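Local atomic coordinates of beta-galactosidase (Bacillus circulans, PDB entry 4MAD), a protein that probably hydrolyses terminal non-reducing beta-D-galactose residues in beta-D-galactosides, as a member of glycoside hydrolase family 35. Residues E139-D142 with A143-V147; A232-K235 with Q236-N240. All coordinates share one frame; numbering follows the deposited sequence.

Contact 1: E139-D142 with A143-V147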
loop_
_atom_site.group_PDB
_atom_site.type_symbol
_atom_site.label_atom_id
_atom_site.label_comp_id
_atom_site.label_asym_id
_atom_site.label_seq_id
_atom_site.Cartn_x
_atom_site.Cartn_y
_atom_site.Cartn_z
ATOM N N GLU A 139 -22.339 3.574 8.199
ATOM C CA GLU A 139 -22.587 4.967 8.013
ATOM C C GLU A 139 -21.399 5.622 7.320
ATOM O O GLU A 139 -21.567 6.456 6.532
ATOM C CB GLU A 139 -22.784 5.658 9.345
ATOM C CG GLU A 139 -24.074 5.303 10.025
ATOM C CD GLU A 139 -24.415 6.191 11.222
ATOM O OE1 GLU A 139 -23.620 7.067 11.573
ATOM O OE2 GLU A 139 -25.498 5.980 11.817
ATOM N N LYS A 140 -20.210 5.247 7.724
ATOM C CA LYS A 140 -19.006 5.767 7.103
ATOM C C LYS A 140 -18.868 5.314 5.639
ATOM O O LYS A 140 -18.572 6.067 4.786
ATOM C CB LYS A 140 -17.761 5.381 7.913
ATOM C CG LYS A 140 -17.774 5.811 9.358
ATOM C CD LYS A 140 -18.204 7.203 9.568
ATOM C CE LYS A 140 -18.001 7.612 11.024
ATOM N NZ LYS A 140 -18.683 8.811 11.356
ATOM N N VAL A 141 -19.129 4.055 5.394
ATOM C CA VAL A 141 -19.038 3.507 4.065
ATOM C C VAL A 141 -20.039 4.225 3.126
ATOM O O VAL A 141 -19.769 4.473 2.011
ATOM C CB VAL A 141 -19.361 2.026 4.095
ATOM C CG1 VAL A 141 -19.534 1.451 2.774
ATOM C CG2 VAL A 141 -18.344 1.269 4.893
ATOM N N ASP A 142 -21.221 4.474 3.648
ATOM C CA ASP A 142 -22.272 5.049 2.866
ATOM C C ASP A 142 -21.913 6.447 2.435
ATOM O O ASP A 142 -22.169 6.866 1.335
ATOM C CB ASP A 142 -23.601 5.017 3.625
ATOM C CG ASP A 142 -24.384 3.725 3.415
ATOM O OD1 ASP A 142 -24.154 3.035 2.444
ATOM O OD2 ASP A 142 -25.227 3.395 4.233
ATOM N N ALA A 143 -21.353 7.189 3.348
ATOM C CA ALA A 143 -21.003 8.548 3.060
ATOM C C ALA A 143 -19.910 8.611 2.039
ATOM O O ALA A 143 -19.942 9.413 1.157
ATOM C CB ALA A 143 -20.621 9.245 4.253
ATOM N N TYR A 144 -18.936 7.752 2.196
ATOM C CA TYR A 144 -17.845 7.678 1.252
ATOM C C TYR A 144 -18.299 7.228 -0.109
ATOM O O TYR A 144 -17.994 7.821 -1.059
ATOM C CB TYR A 144 -16.766 6.757 1.784
ATOM C CG TYR A 144 -15.776 6.294 0.784
ATOM C CD1 TYR A 144 -15.100 7.176 0.007
ATOM C CD2 TYR A 144 -15.491 4.974 0.639
ATOM C CE1 TYR A 144 -14.198 6.745 -0.935
ATOM C CE2 TYR A 144 -14.620 4.531 -0.306
ATOM C CZ TYR A 144 -13.947 5.407 -1.068
ATOM O OH TYR A 144 -13.063 4.951 -1.969
ATOM N N PHE A 145 -19.091 6.197 -0.134
ATOM C CA PHE A 145 -19.603 5.658 -1.361
ATOM C C PHE A 145 -20.461 6.692 -2.097
ATOM O O PHE A 145 -20.467 6.761 -3.271
ATOM C CB PHE A 145 -20.375 4.369 -1.132
ATOM C CG PHE A 145 -19.533 3.103 -1.248
ATOM C CD1 PHE A 145 -18.184 3.140 -1.228
ATOM C CD2 PHE A 145 -20.122 1.890 -1.375
ATOM C CE1 PHE A 145 -17.468 1.966 -1.334
ATOM C CE2 PHE A 145 -19.386 0.761 -1.455
ATOM C CZ PHE A 145 -18.086 0.820 -1.438
ATOM N N ASP A 146 -21.179 7.500 -1.347
ATOM C CA ASP A 146 -21.975 8.497 -2.026
ATOM C C ASP A 146 -21.085 9.391 -2.841
ATOM O O ASP A 146 -21.426 9.735 -3.913
ATOM C CB ASP A 146 -22.705 9.394 -1.063
ATOM C CG ASP A 146 -23.907 8.754 -0.466
ATOM O OD1 ASP A 146 -24.322 7.713 -0.905
ATOM O OD2 ASP A 146 -24.406 9.289 0.511
ATOM N N VAL A 147 -19.972 9.829 -2.300
ATOM C CA VAL A 147 -19.070 10.657 -3.059
ATOM C C VAL A 147 -18.378 9.920 -4.169
ATOM O O VAL A 147 -18.290 10.357 -5.267
ATOM C CB VAL A 147 -18.042 11.298 -2.131
ATOM C CG1 VAL A 147 -16.996 11.995 -2.858
ATOM C CG2 VAL A 147 -18.703 12.286 -1.265
#
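Phe145 N donates to Val141 O at 2.8 Å, and one residue on Asp146 N reaches Asp142 O at 2.9 Å. With Tyr144 N on Lys140 O (3.1 Å, 167° at the hydrogen) and a longer bond from Ala143 N to Glu139 O (3.3 Å), these are four successive i to i+4 bonds of helix 135-152 in the TIM barrel domain. Asp146 has a salt bridge to Arg192, Asp142 a hydrogen bond to Tyr184, and Lys140 NZ a salt bridge to Glu76. The same spacing of four residues brings side chains together. Val141 sets its CG1 methyl over the centre of one face of the Phe145 ring, a CH-pi contact 4.2 Å from the centroid and only 10° off the ring normal. Tyr144 has its CG anti to the backbone N, and its ring leads away from the preceding turn into a stack with Trp69, while the Phe145 ring meets Phe149 edge-to-face and packs on helix 179-192. Asp142 and Asp146 lie a turn apart, their OD1 atoms separated by 5.8 Å. Arg192 also forms a long, weak ion pair with Asp142 OD1, and its positive charge probably offsets some of the repulsion between the two aspartates.

Contact 2: A232-K235 with Q236-N240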
loop_
_atom_site.group_PDB
_atom_site.type_symbol
_atom_site.label_atom_id
_atom_site.label_comp_id
_atom_site.label_asym_id
_atom_site.label_seq_id
_atom_site.Cartn_x
_atom_site.Cartn_y
_atom_site.Cartn_z
ATOM N N ALA A 232 -12.819 -26.294 -10.122
ATOM C CA ALA A 232 -13.656 -27.376 -9.686
ATOM C C ALA A 232 -14.359 -27.051 -8.386
ATOM O O ALA A 232 -15.503 -27.312 -8.262
ATOM C CB ALA A 232 -12.887 -28.591 -9.554
ATOM N N GLN A 233 -13.644 -26.469 -7.447
ATOM C CA GLN A 233 -14.229 -26.041 -6.196
ATOM C C GLN A 233 -15.286 -25.011 -6.410
ATOM O O GLN A 233 -16.323 -25.124 -5.879
ATOM C CB GLN A 233 -13.190 -25.455 -5.272
ATOM C CG GLN A 233 -12.721 -26.392 -4.300
ATOM C CD GLN A 233 -13.786 -26.788 -3.311
ATOM O OE1 GLN A 233 -14.941 -26.519 -3.467
ATOM N NE2 GLN A 233 -13.393 -27.403 -2.333
ATOM N N LEU A 234 -14.995 -24.053 -7.265
ATOM C CA LEU A 234 -15.942 -23.031 -7.616
ATOM C C LEU A 234 -17.191 -23.640 -8.229
ATOM O O LEU A 234 -18.258 -23.306 -7.841
ATOM C CB LEU A 234 -15.346 -22.040 -8.590
ATOM C CG LEU A 234 -16.236 -20.993 -9.233
ATOM C CD1 LEU A 234 -16.901 -20.227 -8.196
ATOM C CD2 LEU A 234 -15.554 -20.121 -10.158
ATOM N N LYS A 235 -17.027 -24.612 -9.104
ATOM C CA LYS A 235 -18.167 -25.252 -9.727
ATOM C C LYS A 235 -19.124 -26.011 -8.790
ATOM O O LYS A 235 -20.262 -26.212 -9.115
ATOM C CB LYS A 235 -17.734 -26.090 -10.921
ATOM C CG LYS A 235 -17.364 -25.230 -12.079
ATOM C CD LYS A 235 -17.281 -25.980 -13.326
ATOM C CE LYS A 235 -15.916 -26.340 -13.573
ATOM N NZ LYS A 235 -15.750 -27.312 -14.630
ATOM N N GLN A 236 -18.648 -26.393 -7.627
ATOM C CA GLN A 236 -19.515 -26.911 -6.602
ATOM C C GLN A 236 -20.523 -25.937 -6.089
ATOM O O GLN A 236 -21.554 -26.326 -5.656
ATOM C CB GLN A 236 -18.758 -27.514 -5.472
ATOM C CG GLN A 236 -17.848 -28.495 -5.949
ATOM C CD GLN A 236 -17.863 -29.650 -5.117
ATOM O OE1 GLN A 236 -17.317 -29.639 -4.051
ATOM N NE2 GLN A 236 -18.527 -30.680 -5.567
ATOM N N TYR A 237 -20.161 -24.693 -6.048
ATOM C CA TYR A 237 -21.051 -23.653 -5.630
ATOM C C TYR A 237 -21.754 -22.895 -6.763
ATOM O O TYR A 237 -22.726 -22.250 -6.544
ATOM C CB TYR A 237 -20.300 -22.668 -4.723
ATOM C CG TYR A 237 -19.803 -23.249 -3.429
ATOM C CD1 TYR A 237 -20.417 -22.938 -2.252
ATOM C CD2 TYR A 237 -18.726 -24.070 -3.389
ATOM C CE1 TYR A 237 -19.998 -23.446 -1.105
ATOM C CE2 TYR A 237 -18.306 -24.609 -2.240
ATOM C CZ TYR A 237 -18.938 -24.293 -1.095
ATOM O OH TYR A 237 -18.505 -24.776 0.101
ATOM N N GLN A 238 -21.198 -22.938 -7.943
ATOM C CA GLN A 238 -21.638 -22.121 -9.054
ATOM C C GLN A 238 -21.365 -22.877 -10.334
ATOM O O GLN A 238 -20.419 -22.630 -10.969
ATOM C CB GLN A 238 -20.892 -20.799 -9.051
ATOM C CG GLN A 238 -21.241 -19.864 -10.162
ATOM C CD GLN A 238 -20.585 -18.528 -9.987
ATOM O OE1 GLN A 238 -21.037 -17.670 -9.275
ATOM N NE2 GLN A 238 -19.468 -18.396 -10.606
ATOM N N PRO A 239 -22.177 -23.865 -10.602
ATOM C CA PRO A 239 -21.919 -24.846 -11.641
ATOM C C PRO A 239 -21.894 -24.342 -13.061
ATOM O O PRO A 239 -21.131 -24.845 -13.805
ATOM C CB PRO A 239 -23.039 -25.869 -11.429
ATOM C CG PRO A 239 -23.989 -25.233 -10.690
ATOM C CD PRO A 239 -23.348 -24.218 -9.833
ATOM N N ASN A 240 -22.745 -23.411 -13.431
ATOM C CA ASN A 240 -22.909 -23.080 -14.842
ATOM C C ASN A 240 -22.253 -21.819 -15.418
ATOM O O ASN A 240 -21.962 -21.743 -16.568
ATOM C CB ASN A 240 -24.381 -23.050 -15.175
ATOM C CG ASN A 240 -25.062 -24.329 -14.844
ATOM O OD1 ASN A 240 -24.571 -25.365 -15.130
ATOM N ND2 ASN A 240 -26.174 -24.244 -14.189
#
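Leu234 and Gln238 both hold CG anti to the backbone N (chi1 172° and 179°), which sends both side chains toward strand 218-223 at the C-terminal end of helix 227-237. This is the helix of a beta-alpha-beta unit of the TIM barrel, between strands 218-223 and 244-249. The two side chains run side by side, pointing the same way, with Leu234 CD1 4.0 Å from Gln238 NE2; both touch strand 218-223, where Gln238 OE1 accepts a hydrogen bond from Glu219 N. The regular helical bonding gives way here. Gln236 N is shared between weak bonds to Ala232 O and Gln233 O, while Leu234 O takes two shorter, though bent, bonds. Tyr237 N approaches that oxygen at 3.0 Å from above the carbonyl plane, and Gln238 N, also 3.0 Å from Leu234 O, lies in the plane. Two donors thus share a single carbonyl as the chain leaves the helix. On another flank, the Tyr237 ring lies alongside the Gln233 side chain, its plane 35° from the Gln233 amide, and presents its edge to the backbone: CD2 is 3.6 Å from Gln233 O, which sits in the ring plane. Helix 206-212 packs against the same tyrosine through Pro206, Leu209 and Ser210. Beyond Gln238, whose extended backbone breaks the helical path, Pro239 sits against Lys235 O. Its CA makes a CA-H...O contact with Lys235 O at 3.3 Å, and its CB lies 3.6 Å from the same oxygen.

In the fold
Both contacts belong to helices on the outside of the (beta/alpha)8 barrel, and they sample different parts of a helix: contact 1 lies within helix 135-152, which leads toward strand 163-167, whereas 232-240 covers the end of helix 227-237 and the turn toward strand 244-249. Their centres are 33 Å apart, the nearest atoms about 20 Å, so neither touches the other. Contact 2 is the more peripheral, its centre 32 Å from the centre of the chain against 21 Å for contact 1. Both are away from the annotated sites, including the predicted proton donor Glu171 and nucleophile Glu247; the latter belongs to the strand that follows contact 2.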